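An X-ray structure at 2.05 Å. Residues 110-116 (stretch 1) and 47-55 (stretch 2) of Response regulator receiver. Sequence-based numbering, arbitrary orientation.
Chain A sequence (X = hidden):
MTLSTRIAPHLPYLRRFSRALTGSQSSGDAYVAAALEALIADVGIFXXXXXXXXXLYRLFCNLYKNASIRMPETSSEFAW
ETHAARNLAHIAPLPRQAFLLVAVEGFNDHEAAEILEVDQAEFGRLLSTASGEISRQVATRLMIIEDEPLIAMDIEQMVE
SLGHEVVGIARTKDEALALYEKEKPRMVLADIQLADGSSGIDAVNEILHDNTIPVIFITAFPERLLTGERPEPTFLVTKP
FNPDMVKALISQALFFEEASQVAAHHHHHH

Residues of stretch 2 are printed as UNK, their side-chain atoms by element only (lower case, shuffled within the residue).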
ATOM      1  N   HIS A 110      -6.419 -18.046   7.324  1.00 51.34           N
ATOM      2  CA  HIS A 110      -5.639 -19.291   7.311  1.00 51.92           C
ATOM      3  C   HIS A 110      -4.464 -19.246   6.353  1.00 49.17           C
ATOM      4  O   HIS A 110      -3.372 -19.685   6.718  1.00 48.69           O
ATOM      5  CB  HIS A 110      -6.531 -20.525   7.104  1.00 54.73           C
ATOM      6  CG  HIS A 110      -7.490 -20.739   8.239  1.00 60.02           C
ATOM      7  ND1 HIS A 110      -7.047 -21.115   9.505  1.00 62.79           N
ATOM      8  CD2 HIS A 110      -8.835 -20.592   8.273  1.00 62.92           C
ATOM      9  CE1 HIS A 110      -8.134 -21.193  10.258  1.00 62.60           C
ATOM     10  NE2 HIS A 110      -9.235 -20.887   9.562  1.00 63.03           N
ATOM     11  N   GLU A 111      -4.665 -18.649   5.164  1.00 41.64           N
ATOM     12  CA  GLU A 111      -3.603 -18.475   4.154  1.00 39.02           C
ATOM     13  C   GLU A 111      -2.521 -17.536   4.709  1.00 41.75           C
ATOM     14  O   GLU A 111      -1.338 -17.857   4.648  1.00 42.13           O
ATOM     15  CB  GLU A 111      -4.185 -17.927   2.848  1.00 39.64           C
ATOM     16  CG  GLU A 111      -5.283 -18.795   2.246  1.00 43.21           C
ATOM     17  CD  GLU A 111      -5.995 -18.232   1.029  1.00 64.33           C
ATOM     18  OE1 GLU A 111      -6.272 -17.009   0.996  1.00 56.55           O
ATOM     19  OE2 GLU A 111      -6.331 -19.033   0.128  1.00 62.15           O
ATOM     20  N   ALA A 112      -2.936 -16.421   5.332  1.00 38.59           N
ATOM     21  CA  ALA A 112      -2.026 -15.440   5.938  1.00 38.84           C
ATOM     22  C   ALA A 112      -1.235 -16.013   7.110  1.00 42.72           C
ATOM     23  O   ALA A 112      -0.067 -15.666   7.280  1.00 42.85           O
ATOM     24  CB  ALA A 112      -2.802 -14.209   6.367  1.00 39.38           C
ATOM     25  N   ALA A 113      -1.864 -16.893   7.913  1.00 41.13           N
ATOM     26  CA  ALA A 113      -1.204 -17.580   9.041  1.00 41.46           C
ATOM     27  C   ALA A 113      -0.156 -18.534   8.478  1.00 44.40           C
ATOM     28  O   ALA A 113       0.948 -18.615   9.008  1.00 44.48           O
ATOM     29  CB  ALA A 113      -2.227 -18.354   9.860  1.00 42.01           C
ATOM     30  N   GLU A 114      -0.484 -19.218   7.368  1.00 40.28           N
ATOM     31  CA  GLU A 114       0.460 -20.118   6.710  1.00 39.29           C
ATOM     32  C   GLU A 114       1.632 -19.289   6.146  1.00 41.89           C
ATOM     33  O   GLU A 114       2.785 -19.688   6.314  1.00 40.73           O
ATOM     34  CB  GLU A 114      -0.244 -20.941   5.620  1.00 40.46           C
ATOM     35  CG  GLU A 114       0.682 -21.964   4.977  1.00 49.81           C
ATOM     36  CD  GLU A 114       0.159 -22.673   3.747  1.00 58.85           C
ATOM     37  OE1 GLU A 114      -1.028 -22.484   3.401  1.00 43.25           O
ATOM     38  OE2 GLU A 114       0.944 -23.423   3.126  1.00 61.46           O
ATOM     39  N   ILE A 115       1.339 -18.091   5.544  1.00 37.20           N
ATOM     40  CA  ILE A 115       2.384 -17.177   5.047  1.00 35.29           C
ATOM     41  C   ILE A 115       3.305 -16.754   6.192  1.00 39.77           C
ATOM     42  O   ILE A 115       4.531 -16.760   6.021  1.00 39.33           O
ATOM     43  CB  ILE A 115       1.771 -15.940   4.317  1.00 36.96           C
ATOM     44  CG1 ILE A 115       1.211 -16.347   2.942  1.00 35.75           C
ATOM     45  CG2 ILE A 115       2.779 -14.784   4.201  1.00 35.33           C
ATOM     46  CD1 ILE A 115       0.264 -15.446   2.385  1.00 35.66           C
ATOM     47  N   LEU A 116       2.718 -16.382   7.349  1.00 39.06           N
ATOM     48  CA  LEU A 116       3.499 -15.921   8.501  1.00 40.95           C
ATOM     49  C   LEU A 116       4.089 -17.038   9.376  1.00 47.21           C
ATOM     50  O   LEU A 116       4.915 -16.739  10.236  1.00 47.02           O
ATOM     51  CB  LEU A 116       2.740 -14.897   9.352  1.00 41.32           C
ATOM     52  CG  LEU A 116       2.516 -13.516   8.733  1.00 46.34           C
ATOM     53  CD1 LEU A 116       1.573 -12.710   9.572  1.00 46.36           C
ATOM     54  CD2 LEU A 116       3.837 -12.762   8.496  1.00 47.88           C
ATOM     55  N   UNK A  47       9.180 -22.720  -0.448  1.00 47.96           N
ATOM     56  CA  UNK A  47       8.464 -23.533   0.550  1.00 47.12           C
ATOM     57  C   UNK A  47       7.365 -24.370  -0.076  1.00 49.76           C
ATOM     58  O   UNK A  47       6.876 -24.049  -1.161  1.00 47.87           O
ATOM     59  c   UNK A  47       8.910 -21.283  -0.256  1.00 49.16           C
ATOM     60  c   UNK A  47       8.531 -21.205   1.182  1.00 53.33           C
ATOM     61  c   UNK A  47       7.872 -22.494   1.519  1.00 48.64           C
ATOM     62  N   UNK A  48       6.986 -25.443   0.619  1.00 47.00           N
ATOM     63  CA  UNK A  48       5.915 -26.339   0.203  1.00 47.14           C
ATOM     64  C   UNK A  48       4.656 -25.750   0.850  1.00 50.20           C
ATOM     65  O   UNK A  48       4.528 -25.755   2.072  1.00 52.67           O
ATOM     66  o   UNK A  48       6.931 -29.053  -1.892  1.00102.39           O
ATOM     67  c   UNK A  48       5.427 -28.863  -0.043  1.00 67.30           C
ATOM     68  c   UNK A  48       6.167 -29.661  -1.105  1.00102.83           C
ATOM     69  c   UNK A  48       6.212 -27.779   0.680  1.00 48.96           C
ATOM     70  o   UNK A  48       5.930 -30.889  -1.189  1.00 98.95           O
ATOM     71  N   UNK A  49       3.784 -25.153   0.046  1.00 44.38           N
ATOM     72  CA  UNK A  49       2.579 -24.486   0.551  1.00 43.78           C
ATOM     73  C   UNK A  49       1.325 -24.954  -0.185  1.00 45.47           C
ATOM     74  O   UNK A  49       1.442 -25.750  -1.112  1.00 47.50           O
ATOM     75  c   UNK A  49       2.745 -22.975   0.407  1.00 44.66           C
ATOM     76  N   UNK A  50       0.140 -24.445   0.203  1.00 39.28           N
ATOM     77  CA  UNK A  50      -1.166 -24.760  -0.412  1.00 38.98           C
ATOM     78  C   UNK A  50      -1.311 -24.247  -1.845  1.00 41.84           C
ATOM     79  O   UNK A  50      -2.114 -24.790  -2.616  1.00 41.85           O
ATOM     80  c   UNK A  50      -2.307 -24.192   0.427  1.00 42.47           C
ATOM     81  o   UNK A  50      -1.927 -24.126   1.790  1.00 53.81           O
ATOM     82  N   UNK A  51      -0.619 -23.142  -2.171  1.00 37.31           N
ATOM     83  CA  UNK A  51      -0.630 -22.557  -3.515  1.00 36.47           C
ATOM     84  C   UNK A  51       0.705 -21.885  -3.797  1.00 39.43           C
ATOM     85  O   UNK A  51       1.472 -21.581  -2.870  1.00 38.37           O
ATOM     86  o   UNK A  51      -1.478 -20.326  -3.098  1.00 45.28           O
ATOM     87  c   UNK A  51      -1.791 -21.575  -3.690  1.00 38.72           C
ATOM     88  N   UNK A  52       0.975 -21.640  -5.087  1.00 35.13           N
ATOM     89  CA  UNK A  52       2.194 -20.988  -5.519  1.00 34.38           C
ATOM     90  C   UNK A  52       2.284 -19.559  -4.930  1.00 36.01           C
ATOM     91  O   UNK A  52       3.362 -19.167  -4.490  1.00 34.86           O
ATOM     92  o   UNK A  52       1.866 -22.588  -8.777  1.00 48.64           O
ATOM     93  c   UNK A  52       2.260 -20.992  -7.052  1.00 35.85           C
ATOM     94  o   UNK A  52       3.058 -23.254  -7.054  1.00 44.47           O
ATOM     95  c   UNK A  52       2.383 -22.386  -7.666  1.00 44.30           C
ATOM     96  N   UNK A  53       1.142 -18.837  -4.847  1.00 33.39           N
ATOM     97  CA  UNK A  53       1.067 -17.464  -4.304  1.00 33.64           C
ATOM     98  C   UNK A  53       1.472 -17.435  -2.842  1.00 37.33           C
ATOM     99  O   UNK A  53       2.340 -16.648  -2.468  1.00 36.05           O
ATOM    100  n   UNK A  53      -1.554 -13.194  -4.097  1.00 41.45           N
ATOM    101  c   UNK A  53      -2.433 -12.470  -3.411  1.00 53.72           C
ATOM    102  c   UNK A  53      -1.683 -14.629  -4.399  1.00 33.30           C
ATOM    103  n   UNK A  53      -2.199 -11.179  -3.171  1.00 29.83           N
ATOM    104  c   UNK A  53      -0.330 -16.842  -4.485  1.00 33.29           C
ATOM    105  n   UNK A  53      -3.554 -13.028  -2.954  1.00 38.82           N
ATOM    106  c   UNK A  53      -0.310 -15.298  -4.402  1.00 33.22           C
ATOM    107  N   UNK A  54       0.865 -18.332  -2.021  1.00 35.31           N
ATOM    108  CA  UNK A  54       1.164 -18.508  -0.594  1.00 34.99           C
ATOM    109  C   UNK A  54       2.652 -18.832  -0.406  1.00 38.46           C
ATOM    110  O   UNK A  54       3.304 -18.183   0.406  1.00 38.24           O
ATOM    111  c   UNK A  54      -2.365 -20.087   0.309  1.00 42.63           C
ATOM    112  c   UNK A  54       0.563 -19.755   1.590  1.00 37.78           C
ATOM    113  c   UNK A  54       0.189 -19.516   0.103  1.00 37.71           C
ATOM    114  c   UNK A  54      -1.271 -19.034  -0.024  1.00 38.46           C
ATOM    115  N   UNK A  55       3.176 -19.784  -1.194  1.00 35.70           N
ATOM    116  CA  UNK A  55       4.592 -20.164  -1.175  1.00 34.63           C
ATOM    117  C   UNK A  55       5.533 -19.013  -1.517  1.00 36.06           C
ATOM    118  O   UNK A  55       6.622 -18.896  -0.935  1.00 33.94           O
TER

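Position 47 carries three side-chain carbons that close a ring onto the backbone N. That closure identifies Pro-47, which lies out of reach of stretch 1.

At position 48 a chain of three carbons ends in two oxygens on the third, the pattern of a glutamate. Glu-48 directs its CA-to-CB bond away from the helix of stretch 1, and its side chain does not reach that stretch.

Position 49 has a single side-chain carbon, 3.3 Å from Glu-114 OE2 when measured to CB, with CA at 3.2 Å from the same oxygen. One carbon means Ala-49.

Position 50 bears one carbon and then one oxygen, and that oxygen lies 2.5 Å from Glu-114 OE1. The residue is Ser-50. Its OG donates to Glu-114 OE1 over this very short distance.

Position 51 repeats the pattern of one carbon and one oxygen, but the side chain makes no contact with stretch 1. This is Ser-51. Its oxygen instead caps the helix that follows: the backbone N of position 54 donates to Ser-51 OG at 3.3 Å, with a nearly linear angle of 174°.

Position 52 shows two carbons, the second carrying two oxygens, hence Asp-52. It opens the helix, and its side chain is out of reach of stretch 1.

Position 53 runs through three carbons to a nitrogen, then a carbon bearing two more nitrogens. This guanidinium defines Arg-53, whose hydrogen bonds are made outside the two stretches.

Position 54 has four carbons, forked at the first, with one arm two carbons long; they touch Glu-111, Glu-114 and Ile-115. This is Ile-54: Ile-54 CG2 lies 3.7 Å from Ile-115 CG1 and 3.6 Å from Glu-114 OE1, and Ile-54 CD1 lies 3.7 Å from Glu-111 CG.

Position 55 has no side-chain atoms and is Gly-55. Its N donates to Ser-51 O at 3.0 Å.

The contact combines a polar clamp with an apolar patch. Glu-114, extended with chi1 and chi2 both t, brings its carboxylate to the loop before the helix; OE1 accepts from Ser-50 OG, and OE2 accepts from Ser-50 N at 3.2 Å and 144°. Both oxygens thus engage one residue. Beside this clamp, Ile-54 points toward stretch 1 and has 102 Å² covered, the largest share of any residue in the 278 Å² buried in total. The helices are near each other here, with Ile-115 CA 5.9 Å from Ile-54 CA, the closest CA pair.

Stretch 2 (47-55) PEASSDRIG
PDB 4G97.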